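Long-range contact in PUA domain-containing protein (Thermoplasma acidophilum DSM 1728, PDB 1Q7H), which is of unknown function but carries a PUA domain, a fold common in RNA-binding proteins, and may bind RNA: residues G114-A126 and R134-D146. Numbering follows the deposited sequence.
Sequences GYFIAVGMAEMDA and RGKAARIIHFPGD
Val119 and Met121 pair with His142 and Arg139 as strands 116-122 and 136-142 run antiparallel, their axes 133° apart. Val119 N bonds His142 O at 2.9 Å, Met121 and Arg139 exchange a reciprocal pair of backbone bonds, and just beyond the strand Glu123 N gives a 2.7 Å bond to Ala137 O. Between the two pairs the register slips by one: a classic beta bulge sets two residues, Ile141 and His142, against Val119 alone, Ile141 N giving Val119 O the shorter bond and His142 N a weak one. Gly120 sits opposite Ile140 in a non-hydrogen-bonded pair, where a side chain would press on both Arg139 O, 3.2 Å from Gly120 CA, and the Ile140 side chain. Helix 126-132 links the two strands, which are neighbours in the mixed beta-sheet of the PUA domain; strand 106-111 flanks 116-122 on its other edge. Small Ala118 rests its CB 4.0 Å from Ile140 CG1, while branched Val119 and Ile141 meet through CG1 and CD1. Arg139 suits the exposed surface: its chain, extended from CG to NE, lies alongside Met121, a selenomethionine, whose CB sits 3.6 Å above the centre of the guanidinium. At the edge of that group NH1 forms a 2.7 Å salt bridge with Glu123 OE1, reached from above the carboxylate plane, the two planes 62° apart. A bend at chi2 (-83°) turns the Glu123 carboxylate toward Arg139, and a water joins NH1 to Ala122 O.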
loop_
_atom_site.group_PDB
_atom_site.type_symbol
_atom_site.label_atom_id
_atom_site.label_comp_id
_atom_site.label_asym_id
_atom_site.label_seq_id
_atom_site.Cartn_x
_atom_site.Cartn_y
_atom_site.Cartn_z
ATOM N N GLY A 114 -12.492 4.646 -7.038
ATOM C CA GLY A 114 -12.537 4.337 -5.620
ATOM C C GLY A 114 -11.646 3.252 -5.062
ATOM O O GLY A 114 -11.111 3.414 -3.972
ATOM N N TYR A 115 -11.479 2.146 -5.779
ATOM C CA TYR A 115 -10.647 1.053 -5.271
ATOM C C TYR A 115 -9.147 1.330 -5.370
ATOM O O TYR A 115 -8.692 2.042 -6.264
ATOM C CB TYR A 115 -10.997 -0.260 -5.992
ATOM C CG TYR A 115 -10.917 -0.189 -7.496
ATOM C CD1 TYR A 115 -9.716 -0.412 -8.162
ATOM C CD2 TYR A 115 -12.034 0.164 -8.248
ATOM C CE1 TYR A 115 -9.630 -0.273 -9.537
ATOM C CE2 TYR A 115 -11.957 0.307 -9.622
ATOM C CZ TYR A 115 -10.748 0.094 -10.261
ATOM O OH TYR A 115 -10.645 0.314 -11.617
ATOM N N PHE A 116 -8.389 0.763 -4.439
ATOM C CA PHE A 116 -6.942 0.937 -4.395
ATOM C C PHE A 116 -6.231 -0.025 -5.326
ATOM O O PHE A 116 -6.648 -1.172 -5.494
ATOM C CB PHE A 116 -6.453 0.774 -2.954
ATOM C CG PHE A 116 -6.787 1.958 -2.085
ATOM C CD1 PHE A 116 -5.926 3.054 -2.019
ATOM C CD2 PHE A 116 -7.998 2.013 -1.400
ATOM C CE1 PHE A 116 -6.266 4.185 -1.289
ATOM C CE2 PHE A 116 -8.349 3.142 -0.667
ATOM C CZ PHE A 116 -7.483 4.231 -0.611
ATOM N N ILE A 117 -5.147 0.446 -5.932
ATOM C CA ILE A 117 -4.420 -0.367 -6.894
ATOM C C ILE A 117 -2.940 -0.577 -6.609
ATOM O O ILE A 117 -2.333 -1.468 -7.181
ATOM C CB ILE A 117 -4.571 0.233 -8.294
ATOM C CG1 ILE A 117 -4.009 1.659 -8.302
ATOM C CG2 ILE A 117 -6.048 0.215 -8.708
ATOM C CD1 ILE A 117 -4.159 2.380 -9.634
ATOM N N ALA A 118 -2.350 0.228 -5.732
ATOM C CA ALA A 118 -0.936 0.045 -5.435
ATOM C C ALA A 118 -0.483 0.782 -4.192
ATOM O O ALA A 118 -1.208 1.615 -3.640
ATOM C CB ALA A 118 -0.086 0.503 -6.628
ATOM N N VAL A 119 0.720 0.436 -3.744
ATOM C CA VAL A 119 1.344 1.096 -2.612
ATOM C C VAL A 119 2.593 1.728 -3.204
ATOM O O VAL A 119 3.268 1.126 -4.041
ATOM C CB VAL A 119 1.761 0.116 -1.501
ATOM C CG1 VAL A 119 2.461 0.893 -0.357
ATOM C CG2 VAL A 119 0.540 -0.602 -0.969
ATOM N N GLY A 120 2.885 2.955 -2.802
ATOM C CA GLY A 120 4.060 3.612 -3.327
ATOM C C GLY A 120 4.842 4.338 -2.254
ATOM O O GLY A 120 4.469 4.360 -1.082
HETATM N N MSE A 121 5.949 4.927 -2.673
HETATM C CA MSE A 121 6.808 5.681 -1.788
HETATM C C MSE A 121 6.926 7.020 -2.514
HETATM O O MSE A 121 7.379 7.076 -3.660
HETATM C CB MSE A 121 8.164 4.989 -1.683
HETATM C CG MSE A 121 8.744 4.972 -0.288
HETATM SE SE MSE A 121 7.690 3.946 0.999
HETATM C CE MSE A 121 8.438 4.702 2.613
ATOM N N ALA A 122 6.485 8.088 -1.866
ATOM C CA ALA A 122 6.520 9.411 -2.472
ATOM C C ALA A 122 7.926 9.879 -2.829
ATOM O O ALA A 122 8.866 9.715 -2.055
ATOM C CB ALA A 122 5.859 10.423 -1.537
ATOM N N GLU A 123 8.052 10.487 -4.001
ATOM C CA GLU A 123 9.325 11.016 -4.472
ATOM C C GLU A 123 9.280 12.550 -4.495
ATOM O O GLU A 123 10.280 13.196 -4.792
ATOM C CB GLU A 123 9.603 10.505 -5.884
ATOM C CG GLU A 123 9.755 9.005 -5.981
ATOM C CD GLU A 123 11.143 8.546 -5.621
ATOM O OE1 GLU A 123 11.386 7.323 -5.617
ATOM O OE2 GLU A 123 11.993 9.412 -5.346
HETATM N N MSE A 124 8.113 13.116 -4.185
HETATM C CA MSE A 124 7.903 14.565 -4.177
HETATM C C MSE A 124 6.904 14.953 -3.085
HETATM O O MSE A 124 6.099 14.120 -2.654
HETATM C CB MSE A 124 7.324 15.033 -5.524
HETATM C CG MSE A 124 8.225 14.854 -6.740
HETATM SE SE MSE A 124 7.307 15.231 -8.427
HETATM C CE MSE A 124 7.142 17.157 -8.257
ATOM N N ASP A 125 6.949 16.214 -2.650
ATOM C CA ASP A 125 6.005 16.711 -1.651
ATOM C C ASP A 125 4.690 17.042 -2.373
ATOM O O ASP A 125 4.699 17.433 -3.540
ATOM C CB ASP A 125 6.521 17.986 -0.970
ATOM C CG ASP A 125 7.825 17.775 -0.216
ATOM O OD1 ASP A 125 8.054 16.676 0.347
ATOM O OD2 ASP A 125 8.622 18.734 -0.172
ATOM N N ALA A 126 3.563 16.903 -1.678
ATOM C CA ALA A 126 2.272 17.183 -2.287
ATOM C C ALA A 126 2.186 18.598 -2.873
ATOM O O ALA A 126 1.549 18.812 -3.902
ATOM C CB ALA A 126 1.163 16.973 -1.274
ATOM N N ARG A 134 4.217 17.871 -12.767
ATOM C CA ARG A 134 5.258 17.265 -13.584
ATOM C C ARG A 134 6.311 16.629 -12.697
ATOM O O ARG A 134 6.541 17.078 -11.572
ATOM C CB ARG A 134 5.918 18.293 -14.512
ATOM C CG ARG A 134 6.815 19.307 -13.825
ATOM C CD ARG A 134 7.832 19.883 -14.816
ATOM N NE ARG A 134 8.342 21.201 -14.431
ATOM C CZ ARG A 134 8.806 21.510 -13.223
ATOM N NH1 ARG A 134 8.827 20.601 -12.260
ATOM N NH2 ARG A 134 9.256 22.730 -12.978
ATOM N N GLY A 135 6.937 15.570 -13.202
ATOM C CA GLY A 135 7.968 14.885 -12.445
ATOM C C GLY A 135 7.484 13.555 -11.909
ATOM O O GLY A 135 6.297 13.256 -11.968
ATOM N N LYS A 136 8.407 12.746 -11.402
ATOM C CA LYS A 136 8.055 11.453 -10.837
ATOM C C LYS A 136 7.525 11.692 -9.431
ATOM O O LYS A 136 8.271 12.071 -8.530
ATOM C CB LYS A 136 9.283 10.543 -10.776
ATOM C CG LYS A 136 8.981 9.154 -10.225
ATOM C CD LYS A 136 10.216 8.275 -10.178
ATOM C CE LYS A 136 10.732 7.956 -11.575
ATOM N NZ LYS A 136 11.885 7.005 -11.540
ATOM N N ALA A 137 6.231 11.473 -9.243
ATOM C CA ALA A 137 5.604 11.679 -7.940
ATOM C C ALA A 137 5.892 10.547 -6.950
ATOM O O ALA A 137 6.023 10.783 -5.746
ATOM C CB ALA A 137 4.094 11.850 -8.114
ATOM N N ALA A 138 6.003 9.321 -7.451
ATOM C CA ALA A 138 6.265 8.186 -6.571
ATOM C C ALA A 138 6.755 6.962 -7.308
ATOM O O ALA A 138 6.566 6.832 -8.516
ATOM C CB ALA A 138 4.991 7.823 -5.817
ATOM N N ARG A 139 7.409 6.071 -6.576
ATOM C CA ARG A 139 7.832 4.811 -7.159
ATOM C C ARG A 139 6.860 3.811 -6.542
ATOM O O ARG A 139 6.511 3.941 -5.367
ATOM C CB ARG A 139 9.272 4.467 -6.775
ATOM C CG ARG A 139 9.531 4.232 -5.297
ATOM C CD ARG A 139 10.963 3.708 -5.080
ATOM N NE ARG A 139 11.311 3.602 -3.661
ATOM C CZ ARG A 139 11.560 4.646 -2.874
ATOM N NH1 ARG A 139 11.510 5.880 -3.364
ATOM N NH2 ARG A 139 11.830 4.461 -1.586
ATOM N N ILE A 140 6.391 2.844 -7.326
ATOM C CA ILE A 140 5.452 1.838 -6.809
ATOM C C ILE A 140 6.201 0.649 -6.207
ATOM O O ILE A 140 7.056 0.053 -6.863
ATOM C CB ILE A 140 4.488 1.337 -7.919
ATOM C CG1 ILE A 140 3.225 2.204 -7.976
ATOM C CG2 ILE A 140 4.016 -0.074 -7.604
ATOM C CD1 ILE A 140 3.398 3.613 -7.569
ATOM N N ILE A 141 5.874 0.303 -4.964
ATOM C CA ILE A 141 6.546 -0.805 -4.289
ATOM C C ILE A 141 5.691 -2.066 -4.149
ATOM O O ILE A 141 6.192 -3.126 -3.762
ATOM C CB ILE A 141 7.063 -0.389 -2.895
ATOM C CG1 ILE A 141 5.898 0.052 -2.008
ATOM C CG2 ILE A 141 8.085 0.738 -3.032
ATOM C CD1 ILE A 141 6.326 0.407 -0.597
ATOM N N HIS A 142 4.402 -1.952 -4.443
ATOM C CA HIS A 142 3.516 -3.108 -4.397
ATOM C C HIS A 142 2.325 -2.873 -5.298
ATOM O O HIS A 142 1.708 -1.807 -5.269
ATOM C CB HIS A 142 3.012 -3.412 -2.982
ATOM C CG HIS A 142 1.993 -4.514 -2.947
ATOM N ND1 HIS A 142 0.765 -4.379 -2.333
ATOM C CD2 HIS A 142 1.983 -5.731 -3.538
ATOM C CE1 HIS A 142 0.041 -5.462 -2.554
ATOM N NE2 HIS A 142 0.757 -6.299 -3.285
ATOM N N PHE A 143 1.997 -3.881 -6.096
ATOM C CA PHE A 143 0.878 -3.786 -7.018
ATOM C C PHE A 143 0.339 -5.189 -7.237
ATOM O O PHE A 143 1.003 -6.166 -6.901
ATOM C CB PHE A 143 1.341 -3.145 -8.335
ATOM C CG PHE A 143 2.486 -3.860 -8.991
ATOM C CD1 PHE A 143 2.259 -4.791 -10.000
ATOM C CD2 PHE A 143 3.793 -3.616 -8.588
ATOM C CE1 PHE A 143 3.319 -5.468 -10.598
ATOM C CE2 PHE A 143 4.864 -4.297 -9.184
ATOM C CZ PHE A 143 4.619 -5.222 -10.189
ATOM N N PRO A 144 -0.865 -5.314 -7.816
ATOM C CA PRO A 144 -1.430 -6.647 -8.034
ATOM C C PRO A 144 -0.561 -7.581 -8.880
ATOM O O PRO A 144 -0.005 -7.179 -9.898
ATOM C CB PRO A 144 -2.772 -6.351 -8.700
ATOM C CG PRO A 144 -3.118 -4.962 -8.200
ATOM C CD PRO A 144 -1.779 -4.273 -8.319
ATOM N N GLY A 145 -0.457 -8.833 -8.447
ATOM C CA GLY A 145 0.317 -9.810 -9.189
ATOM C C GLY A 145 1.822 -9.630 -9.154
ATOM O O GLY A 145 2.537 -10.291 -9.906
ATOM N N ASP A 146 2.317 -8.748 -8.291
ATOM C CA ASP A 146 3.752 -8.534 -8.209
ATOM C C ASP A 146 4.434 -9.717 -7.507
ATOM O O ASP A 146 3.803 -10.735 -7.247
ATOM C CB ASP A 146 4.047 -7.216 -7.487
ATOM C CG ASP A 146 3.680 -7.246 -6.020
ATOM O OD1 ASP A 146 3.075 -8.239 -5.561
ATOM O OD2 ASP A 146 3.999 -6.262 -5.323
HETATM O O HOH W 1 11.412 8.326 -1.540
HETATM O O HOH W 2 4.387 12.468 -4.181
#